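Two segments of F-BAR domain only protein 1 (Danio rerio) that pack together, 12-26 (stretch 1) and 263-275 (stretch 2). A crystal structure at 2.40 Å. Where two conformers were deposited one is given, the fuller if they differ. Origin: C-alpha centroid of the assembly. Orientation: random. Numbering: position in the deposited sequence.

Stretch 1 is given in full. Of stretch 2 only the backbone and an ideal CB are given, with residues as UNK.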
ATOM      1  N   SER B  12      -9.658  12.223 -33.442  1.00118.38           N
ATOM      2  CA  SER B  12      -9.482  11.487 -32.195  1.00112.77           C
ATOM      3  C   SER B  12      -9.201  10.020 -32.463  1.00100.48           C
ATOM      4  O   SER B  12      -8.478   9.376 -31.700  1.00 82.07           O
ATOM      5  CB  SER B  12     -10.722  11.625 -31.308  1.00104.37           C
ATOM      6  OG  SER B  12     -10.843  12.933 -30.790  1.00122.41           O
ATOM      7  N   ALA B  13      -9.747   9.484 -33.552  1.00 97.53           N
ATOM      8  CA  ALA B  13      -9.586   8.072 -33.870  1.00 98.64           C
ATOM      9  C   ALA B  13      -8.120   7.658 -34.000  1.00 99.04           C
ATOM     10  O   ALA B  13      -7.733   6.575 -33.555  1.00 92.68           O
ATOM     11  CB  ALA B  13     -10.350   7.757 -35.155  1.00127.56           C
ATOM     12  N   GLN B  14      -7.294   8.482 -34.637  1.00100.44           N
ATOM     13  CA  GLN B  14      -5.928   8.051 -34.921  1.00 95.59           C
ATOM     14  C   GLN B  14      -4.920   8.375 -33.821  1.00 86.24           C
ATOM     15  O   GLN B  14      -3.828   7.798 -33.825  1.00 88.29           O
ATOM     16  CB  GLN B  14      -5.444   8.614 -36.264  1.00105.92           C
ATOM     17  CG  GLN B  14      -6.300   8.219 -37.480  1.00108.83           C
ATOM     18  CD  GLN B  14      -7.633   8.943 -37.566  1.00126.78           C
ATOM     19  OE1 GLN B  14      -7.957   9.775 -36.721  1.00131.37           O
ATOM     20  NE2 GLN B  14      -8.414   8.629 -38.596  1.00125.71           N
ATOM     21  N   GLU B  15      -5.239   9.245 -32.870  1.00 79.77           N
ATOM     22  CA  GLU B  15      -4.241   9.602 -31.871  1.00 82.57           C
ATOM     23  C   GLU B  15      -4.123   8.513 -30.809  1.00 70.73           C
ATOM     24  O   GLU B  15      -5.080   7.796 -30.517  1.00 70.85           O
ATOM     25  CB  GLU B  15      -4.571  10.945 -31.211  1.00 65.81           C
ATOM     26  CG  GLU B  15      -5.992  11.107 -30.740  1.00 74.39           C
ATOM     27  CD  GLU B  15      -6.185  12.351 -29.887  1.00 74.51           C
ATOM     28  OE1 GLU B  15      -5.198  12.833 -29.304  1.00 63.48           O
ATOM     29  OE2 GLU B  15      -7.323  12.851 -29.794  1.00 76.43           O
ATOM     30  N   SER B  16      -2.919   8.372 -30.256  1.00 78.17           N
ATOM     31  CA  SER B  16      -2.680   7.403 -29.190  1.00 70.87           C
ATOM     32  C   SER B  16      -3.475   7.777 -27.948  1.00 55.28           C
ATOM     33  O   SER B  16      -3.519   8.943 -27.555  1.00 50.28           O
ATOM     34  CB  SER B  16      -1.194   7.334 -28.857  1.00 69.47           C
ATOM     35  OG  SER B  16      -0.897   6.148 -28.147  1.00 79.70           O
ATOM     36  N   TRP B  17      -4.090   6.787 -27.325  0.50 65.51           N
ATOM     37  CA  TRP B  17      -5.044   7.098 -26.269  0.50 56.20           C
ATOM     38  C   TRP B  17      -4.434   6.870 -24.896  0.50 49.65           C
ATOM     39  O   TRP B  17      -3.733   5.868 -24.696  0.50 42.34           O
ATOM     40  CB  TRP B  17      -6.295   6.245 -26.433  0.50 63.84           C
ATOM     41  CG  TRP B  17      -6.920   6.370 -27.785  0.50 71.63           C
ATOM     42  CD1 TRP B  17      -7.328   7.520 -28.394  0.50 72.82           C
ATOM     43  CD2 TRP B  17      -7.224   5.306 -28.695  0.50 70.79           C
ATOM     44  NE1 TRP B  17      -7.861   7.238 -29.626  0.50 73.35           N
ATOM     45  CE2 TRP B  17      -7.811   5.885 -29.833  0.50 75.05           C
ATOM     46  CE3 TRP B  17      -7.057   3.922 -28.655  0.50 63.71           C
ATOM     47  CZ2 TRP B  17      -8.234   5.128 -30.920  0.50 82.01           C
ATOM     48  CZ3 TRP B  17      -7.476   3.175 -29.735  0.50 62.63           C
ATOM     49  CH2 TRP B  17      -8.055   3.776 -30.851  0.50 69.03           C
ATOM     50  N   PRO B  18      -4.670   7.762 -23.937  1.00 41.77           N
ATOM     51  CA  PRO B  18      -4.062   7.605 -22.612  1.00 43.30           C
ATOM     52  C   PRO B  18      -4.898   6.771 -21.653  1.00 35.91           C
ATOM     53  O   PRO B  18      -6.126   6.866 -21.621  1.00 36.02           O
ATOM     54  CB  PRO B  18      -3.969   9.049 -22.118  1.00 32.05           C
ATOM     55  CG  PRO B  18      -5.202   9.689 -22.707  1.00 35.10           C
ATOM     56  CD  PRO B  18      -5.397   9.042 -24.056  1.00 40.49           C
ATOM     57  N   VAL B  19      -4.209   5.977 -20.827  1.00 36.71           N
ATOM     58  CA  VAL B  19      -4.802   5.358 -19.648  1.00 30.72           C
ATOM     59  C   VAL B  19      -3.863   5.590 -18.476  1.00 33.62           C
ATOM     60  O   VAL B  19      -2.697   5.939 -18.647  1.00 46.89           O
ATOM     61  CB  VAL B  19      -5.086   3.844 -19.821  1.00 31.27           C
ATOM     62  CG1 VAL B  19      -6.036   3.593 -20.981  1.00 30.28           C
ATOM     63  CG2 VAL B  19      -3.810   3.048 -19.984  1.00 23.92           C
ATOM     64  N   ALA B  20      -4.385   5.396 -17.272  1.00 38.01           N
ATOM     65  CA  ALA B  20      -3.604   5.534 -16.056  1.00 39.13           C
ATOM     66  C   ALA B  20      -3.821   4.331 -15.143  1.00 35.58           C
ATOM     67  O   ALA B  20      -4.896   3.734 -15.126  1.00 38.91           O
ATOM     68  CB  ALA B  20      -3.967   6.821 -15.324  1.00 42.57           C
ATOM     69  N   ALA B  21      -2.785   3.989 -14.382  1.00 34.93           N
ATOM     70  CA  ALA B  21      -2.794   2.855 -13.471  1.00 26.38           C
ATOM     71  C   ALA B  21      -2.558   3.323 -12.036  1.00 31.90           C
ATOM     72  O   ALA B  21      -1.965   4.377 -11.804  1.00 35.35           O
ATOM     73  CB  ALA B  21      -1.732   1.834 -13.855  1.00 32.87           C
ATOM     74  N   ALA B  22      -3.053   2.549 -11.072  1.00 25.51           N
ATOM     75  CA  ALA B  22      -2.805   2.814  -9.661  1.00 23.58           C
ATOM     76  C   ALA B  22      -2.516   1.504  -8.959  1.00 26.10           C
ATOM     77  O   ALA B  22      -3.289   0.552  -9.067  1.00 34.11           O
ATOM     78  CB  ALA B  22      -3.980   3.520  -8.983  1.00 20.61           C
ATOM     79  N   ILE B  23      -1.399   1.472  -8.248  1.00 42.73           N
ATOM     80  CA  ILE B  23      -0.949   0.320  -7.485  1.00 25.69           C
ATOM     81  C   ILE B  23      -1.073   0.703  -6.022  1.00 34.31           C
ATOM     82  O   ILE B  23      -0.419   1.647  -5.576  1.00 32.43           O
ATOM     83  CB  ILE B  23       0.495  -0.062  -7.839  1.00 26.89           C
ATOM     84  CG1 ILE B  23       0.609  -0.470  -9.301  1.00 27.54           C
ATOM     85  CG2 ILE B  23       0.995  -1.162  -6.963  1.00 35.19           C
ATOM     86  CD1 ILE B  23       2.019  -0.768  -9.728  1.00 33.50           C
ATOM     87  N   THR B  24      -1.928  -0.007  -5.288  1.00 34.12           N
ATOM     88  CA  THR B  24      -2.220   0.266  -3.889  1.00 23.07           C
ATOM     89  C   THR B  24      -1.874  -0.966  -3.064  1.00 26.35           C
ATOM     90  O   THR B  24      -2.283  -2.071  -3.406  1.00 37.11           O
ATOM     91  CB  THR B  24      -3.683   0.624  -3.714  1.00 26.45           C
ATOM     92  OG1 THR B  24      -3.995   1.697  -4.597  1.00 32.40           O
ATOM     93  CG2 THR B  24      -3.959   1.058  -2.316  1.00 29.45           C
ATOM     94  N   GLU B  25      -1.101  -0.786  -2.001  1.00 26.37           N
ATOM     95  CA  GLU B  25      -0.642  -1.915  -1.209  1.00 30.87           C
ATOM     96  C   GLU B  25      -0.820  -1.653   0.277  1.00 26.34           C
ATOM     97  O   GLU B  25      -0.522  -0.564   0.751  1.00 31.10           O
ATOM     98  CB  GLU B  25       0.818  -2.240  -1.522  1.00 24.41           C
ATOM     99  CG  GLU B  25       0.974  -2.893  -2.852  1.00 27.53           C
ATOM    100  CD  GLU B  25       2.361  -3.363  -3.127  1.00 29.77           C
ATOM    101  OE1 GLU B  25       3.225  -3.195  -2.269  1.00 34.99           O
ATOM    102  OE2 GLU B  25       2.600  -3.888  -4.221  1.00 35.25           O
ATOM    103  N   TYR B  26      -1.344  -2.638   0.996  1.00 29.65           N
ATOM    104  CA  TYR B  26      -1.413  -2.615   2.449  1.00 22.04           C
ATOM    105  C   TYR B  26      -0.487  -3.671   3.039  1.00 28.65           C
ATOM    106  O   TYR B  26      -0.332  -4.759   2.492  1.00 29.48           O
ATOM    107  CB  TYR B  26      -2.828  -2.845   2.950  1.00 30.96           C
ATOM    108  CG  TYR B  26      -3.743  -1.718   2.623  1.00 33.05           C
ATOM    109  CD1 TYR B  26      -3.863  -0.632   3.465  1.00 38.21           C
ATOM    110  CD2 TYR B  26      -4.475  -1.725   1.456  1.00 38.67           C
ATOM    111  CE1 TYR B  26      -4.699   0.409   3.149  1.00 51.68           C
ATOM    112  CE2 TYR B  26      -5.310  -0.700   1.136  1.00 31.86           C
ATOM    113  CZ  TYR B  26      -5.421   0.366   1.978  1.00 42.55           C
ATOM    114  OH  TYR B  26      -6.272   1.388   1.646  1.00 56.75           O
ATOM    115  N   UNK B 263       2.778  -2.438 -26.530  1.00 38.04           N
ATOM    116  CA  UNK B 263       2.299  -1.819 -27.739  1.00 42.89           C
ATOM    117  C   UNK B 263       2.233  -0.313 -27.601  1.00 57.80           C
ATOM    118  O   UNK B 263       2.204   0.243 -26.501  1.00 59.58           O
ATOM    119  CB  UNK B 263       0.924  -2.378 -28.111  1.00 42.89           C
ATOM    120  N   UNK B 264       2.236   0.354 -28.748  1.00 60.99           N
ATOM    121  CA  UNK B 264       2.292   1.803 -28.806  1.00 59.63           C
ATOM    122  C   UNK B 264       0.935   2.444 -29.021  1.00 49.28           C
ATOM    123  O   UNK B 264       0.854   3.668 -29.061  1.00 50.74           O
ATOM    124  CB  UNK B 264       3.244   2.239 -29.921  1.00 59.63           C
ATOM    125  N   UNK B 265      -0.127   1.654 -29.171  1.00 57.45           N
ATOM    126  CA  UNK B 265      -1.417   2.226 -29.538  1.00 49.11           C
ATOM    127  C   UNK B 265      -2.037   2.980 -28.381  1.00 42.28           C
ATOM    128  O   UNK B 265      -2.855   3.878 -28.594  1.00 48.18           O
ATOM    129  CB  UNK B 265      -2.371   1.130 -30.017  1.00 49.11           C
ATOM    130  N   UNK B 266      -1.681   2.613 -27.160  1.00 45.70           N
ATOM    131  CA  UNK B 266      -2.091   3.306 -25.957  1.00 33.50           C
ATOM    132  C   UNK B 266      -0.834   3.762 -25.239  1.00 33.03           C
ATOM    133  O   UNK B 266       0.242   3.190 -25.414  1.00 42.32           O
ATOM    134  CB  UNK B 266      -2.957   2.417 -25.062  1.00 33.50           C
ATOM    135  N   UNK B 267      -0.963   4.793 -24.427  1.00 33.28           N
ATOM    136  CA  UNK B 267       0.164   5.226 -23.624  1.00 37.77           C
ATOM    137  C   UNK B 267      -0.287   5.462 -22.195  1.00 35.51           C
ATOM    138  O   UNK B 267      -1.431   5.830 -21.936  1.00 28.50           O
ATOM    139  CB  UNK B 267       0.796   6.491 -24.208  1.00 37.77           C
ATOM    140  N   UNK B 268       0.639   5.268 -21.270  1.00 34.94           N
ATOM    141  CA  UNK B 268       0.327   5.339 -19.853  1.00 39.28           C
ATOM    142  C   UNK B 268       0.536   6.764 -19.388  1.00 45.69           C
ATOM    143  O   UNK B 268       1.670   7.240 -19.300  1.00 42.33           O
ATOM    144  CB  UNK B 268       1.183   4.364 -19.042  1.00 39.28           C
ATOM    145  N   UNK B 269      -0.567   7.448 -19.090  0.50 60.94           N
ATOM    146  CA  UNK B 269      -0.490   8.830 -18.649  0.50 62.41           C
ATOM    147  C   UNK B 269       0.252   8.954 -17.329  0.50 71.06           C
ATOM    148  O   UNK B 269       0.949   9.951 -17.105  0.50 75.05           O
ATOM    149  CB  UNK B 269      -1.894   9.423 -18.519  0.50 62.41           C
ATOM    150  N   UNK B 270       0.140   7.952 -16.462  1.00 66.43           N
ATOM    151  CA  UNK B 270       0.653   8.032 -15.105  1.00 51.11           C
ATOM    152  C   UNK B 270       0.464   6.688 -14.413  1.00 46.38           C
ATOM    153  O   UNK B 270      -0.483   5.959 -14.701  1.00 40.93           O
ATOM    154  CB  UNK B 270      -0.041   9.149 -14.323  1.00 51.11           C
ATOM    155  N   UNK B 271       1.320   6.414 -13.434  1.00 40.52           N
ATOM    156  CA  UNK B 271       1.176   5.251 -12.568  1.00 30.86           C
ATOM    157  C   UNK B 271       1.333   5.735 -11.144  1.00 29.60           C
ATOM    158  O   UNK B 271       2.440   6.069 -10.719  1.00 35.31           O
ATOM    159  CB  UNK B 271       2.193   4.158 -12.903  1.00 30.86           C
ATOM    160  N   UNK B 272       0.247   5.701 -10.389  1.00 32.37           N
ATOM    161  CA  UNK B 272       0.227   6.143  -9.008  1.00 24.34           C
ATOM    162  C   UNK B 272       0.496   4.941  -8.113  1.00 31.11           C
ATOM    163  O   UNK B 272      -0.139   3.896  -8.273  1.00 38.06           O
ATOM    164  CB  UNK B 272      -1.106   6.806  -8.658  1.00 24.34           C
ATOM    165  N   UNK B 273       1.482   5.072  -7.225  1.00 36.06           N
ATOM    166  CA  UNK B 273       1.866   4.026  -6.284  1.00 26.20           C
ATOM    167  C   UNK B 273       1.710   4.530  -4.859  1.00 30.26           C
ATOM    168  O   UNK B 273       2.304   5.544  -4.496  1.00 34.63           O
ATOM    169  CB  UNK B 273       3.304   3.567  -6.536  1.00 26.20           C
ATOM    170  N   UNK B 274       0.914   3.829  -4.058  1.00 29.75           N
ATOM    171  CA  UNK B 274       0.686   4.209  -2.675  1.00 28.79           C
ATOM    172  C   UNK B 274       0.631   2.977  -1.784  1.00 32.88           C
ATOM    173  O   UNK B 274       0.206   1.903  -2.204  1.00 39.05           O
ATOM    174  CB  UNK B 274      -0.606   5.018  -2.547  1.00 28.79           C
ATOM    175  N   UNK B 275       1.083   3.135  -0.547  1.00 32.26           N
ATOM    176  CA  UNK B 275       0.983   2.045   0.396  1.00 31.44           C
ATOM    177  C   UNK B 275       0.683   2.577   1.785  1.00 31.34           C
ATOM    178  O   UNK B 275       0.913   3.744   2.088  1.00 34.44           O
ATOM    179  CB  UNK B 275       2.270   1.218   0.402  1.00 31.44           C
TER

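Stretch 2 runs parallel to strand 17-26, and backbone hydrogen bonds carry the pairing whatever the side chains.

Position 263 has phi 103°, which by itself favours glycine, and it is Gly263. At 264 the ideal CB has nothing of stretch 1 within 5.5 Å, so almost any residue would do; Ser264 makes no side-chain contact.

The CB of 265 points sideways, but within a long side chain's reach lie the carbonyls of Ala13 and Glu15 and the indole of Trp17. A long donor, lysine or arginine, would suit, and a flat cation could also use the ring. In Arg265, NH1 donates to Glu15 O (3.3 Å), NH2 makes a weak bond to Ala13 O (2.7 Å), and the guanidinium lies flat on Trp17, with CZ 3.8 Å from the centroid of the six-membered ring.

At 266 the CB lies on the sheet face that carries Trp17 and Val19, where an aromatic or large aliphatic group could pack. Tyr266 brings its CE2 to 3.3 Å from Trp17 CE3, near the indole plane, with the ring planes at 59°.

Position 267 shares the other face with Pro18, with Ser16 O about 6 Å from its CB and the Glu15 carboxylate farther off; a long polar or basic chain fits. Arg267 lays its guanidinium over Pro18 CB, and a water accepts from its NH2 while donating to Glu15 OE1 and Ser16 O.

Position 268 returns to the face of Val19 and Ala21, where the small alanine leaves room for a flexible apolar chain. Met268 places SD 3.8 Å from Ala21 CB and 4.2 Å from Val19 CG2.

At 269 phi/psi of -64/-33 interrupts the extended run, and the CB points toward stretch 1, 3.6 Å from Val19 O. A small residue suits; Ser269 has its CB 4.2 Å from Pro18 CB.

Position 270 has only Ala20 CB nearby and is permissive; it is Leu270. At 271, beside Ala21 and Ile23, an aliphatic residue suits: Val271 sets CG2 4.2 Å from Ala21 CB and CG1 4.4 Å from Ile23 CD1.

At 272 the CB sits beside Ala22 CB, so an aliphatic stem suits, with a polar end free to leave; Lys272 CB lies 4.3 Å from Ala22 CB, and its end leads away. Position 273, on the Ile23 face, would take most chains, aliphatic or long polar; it is Lys273.

At 274 Thr24 OG1 offers an acceptor to a long donor, and Arg274 NE bonds to it at 3.2 Å. The CB of 275 sits 3.3 Å from Glu25 O, with many residues possible; the ring of Phe275 leads away.

Stretch 2 263-275: GSRYRMSLVKKRF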
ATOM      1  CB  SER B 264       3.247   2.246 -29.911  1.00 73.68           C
ATOM      2  OG  SER B 264       2.895   1.645 -31.144  1.00 87.65           O
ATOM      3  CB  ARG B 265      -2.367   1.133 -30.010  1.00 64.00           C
ATOM      4  CG  ARG B 265      -3.598   1.636 -30.744  1.00 70.24           C
ATOM      5  CD  ARG B 265      -3.244   2.221 -32.111  1.00 93.68           C
ATOM      6  NE  ARG B 265      -4.345   2.964 -32.722  1.00 78.06           N
ATOM      7  CZ  ARG B 265      -4.787   4.141 -32.295  1.00 81.77           C
ATOM      8  NH1 ARG B 265      -4.234   4.720 -31.240  1.00 89.56           N
ATOM      9  NH2 ARG B 265      -5.788   4.740 -32.921  1.00 87.82           N
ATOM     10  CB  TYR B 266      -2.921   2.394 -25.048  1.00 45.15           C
ATOM     11  CG  TYR B 266      -4.198   1.879 -25.672  1.00 32.71           C
ATOM     12  CD1 TYR B 266      -4.202   0.764 -26.487  1.00 30.67           C
ATOM     13  CD2 TYR B 266      -5.401   2.492 -25.415  1.00 40.57           C
ATOM     14  CE1 TYR B 266      -5.357   0.308 -27.046  1.00 28.17           C
ATOM     15  CE2 TYR B 266      -6.561   2.030 -25.965  1.00 29.42           C
ATOM     16  CZ  TYR B 266      -6.531   0.945 -26.776  1.00 26.13           C
ATOM     17  OH  TYR B 266      -7.691   0.500 -27.332  1.00 45.41           O
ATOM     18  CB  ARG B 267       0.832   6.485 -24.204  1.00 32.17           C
ATOM     19  CG  ARG B 267      -0.057   7.676 -24.254  1.00 39.05           C
ATOM     20  CD  ARG B 267       0.599   8.859 -24.939  1.00 33.58           C
ATOM     21  NE  ARG B 267      -0.435   9.830 -25.232  1.00 31.63           N
ATOM     22  CZ  ARG B 267      -0.969  10.635 -24.335  1.00 30.27           C
ATOM     23  NH1 ARG B 267      -0.535  10.623 -23.087  1.00 39.74           N
ATOM     24  NH2 ARG B 267      -1.934  11.449 -24.690  1.00 33.68           N
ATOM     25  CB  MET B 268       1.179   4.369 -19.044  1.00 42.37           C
ATOM     26  CG  MET B 268       0.736   4.299 -17.603  1.00 58.33           C
ATOM     27  SD  MET B 268      -0.574   3.112 -17.282  1.00 40.91           S
ATOM     28  CE  MET B 268       0.383   1.651 -17.338  1.00 18.06           C
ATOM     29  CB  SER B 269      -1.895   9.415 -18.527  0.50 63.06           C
ATOM     30  OG  SER B 269      -1.854  10.714 -17.982  0.50 69.68           O
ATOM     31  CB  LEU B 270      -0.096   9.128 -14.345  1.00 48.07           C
ATOM     32  CG  LEU B 270       0.131   9.456 -12.885  1.00 60.22           C
ATOM     33  CD1 LEU B 270      -0.131  10.927 -12.691  1.00 97.08           C
ATOM     34  CD2 LEU B 270      -0.840   8.680 -12.075  1.00 66.08           C
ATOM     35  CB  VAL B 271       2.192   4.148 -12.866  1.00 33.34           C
ATOM     36  CG1 VAL B 271       1.989   3.007 -11.905  1.00 44.90           C
ATOM     37  CG2 VAL B 271       2.013   3.650 -14.266  1.00 42.27           C
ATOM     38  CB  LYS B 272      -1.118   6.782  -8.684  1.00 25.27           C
ATOM     39  CG  LYS B 272      -1.183   7.475  -7.345  1.00 35.58           C
ATOM     40  CD  LYS B 272      -2.446   8.301  -7.198  1.00 41.52           C
ATOM     41  CE  LYS B 272      -2.521   8.992  -5.839  1.00 73.65           C
ATOM     42  NZ  LYS B 272      -3.763   9.798  -5.647  1.00 80.32           N
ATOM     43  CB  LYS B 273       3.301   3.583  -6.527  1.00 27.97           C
ATOM     44  CG  LYS B 273       3.576   3.270  -7.932  1.00 24.42           C
ATOM     45  CD  LYS B 273       4.925   2.672  -8.092  1.00 26.68           C
ATOM     46  CE  LYS B 273       5.281   2.595  -9.550  1.00 32.82           C
ATOM     47  NZ  LYS B 273       6.392   1.662  -9.799  1.00 39.59           N
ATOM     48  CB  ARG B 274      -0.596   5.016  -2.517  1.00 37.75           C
ATOM     49  CG  ARG B 274      -1.828   4.307  -2.982  1.00 56.50           C
ATOM     50  CD  ARG B 274      -3.045   5.200  -2.865  1.00 59.16           C
ATOM     51  NE  ARG B 274      -4.285   4.467  -3.092  1.00 56.64           N
ATOM     52  CZ  ARG B 274      -5.492   4.977  -2.910  1.00 49.71           C
ATOM     53  NH1 ARG B 274      -5.623   6.224  -2.497  1.00 66.98           N
ATOM     54  NH2 ARG B 274      -6.569   4.241  -3.138  1.00 64.66           N
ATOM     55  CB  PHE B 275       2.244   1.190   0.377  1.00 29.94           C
ATOM     56  CG  PHE B 275       3.495   1.922   0.730  1.00 30.27           C
ATOM     57  CD1 PHE B 275       3.784   2.240   2.046  1.00 37.08           C
ATOM     58  CD2 PHE B 275       4.412   2.243  -0.240  1.00 32.36           C
ATOM     59  CE1 PHE B 275       4.945   2.881   2.376  1.00 31.47           C
ATOM     60  CE2 PHE B 275       5.579   2.883   0.083  1.00 34.49           C
ATOM     61  CZ  PHE B 275       5.846   3.203   1.390  1.00 31.98           C
TER
HETATM   62  O   HOH W   1      -3.306  12.029 -27.298  1.00 61.61           O
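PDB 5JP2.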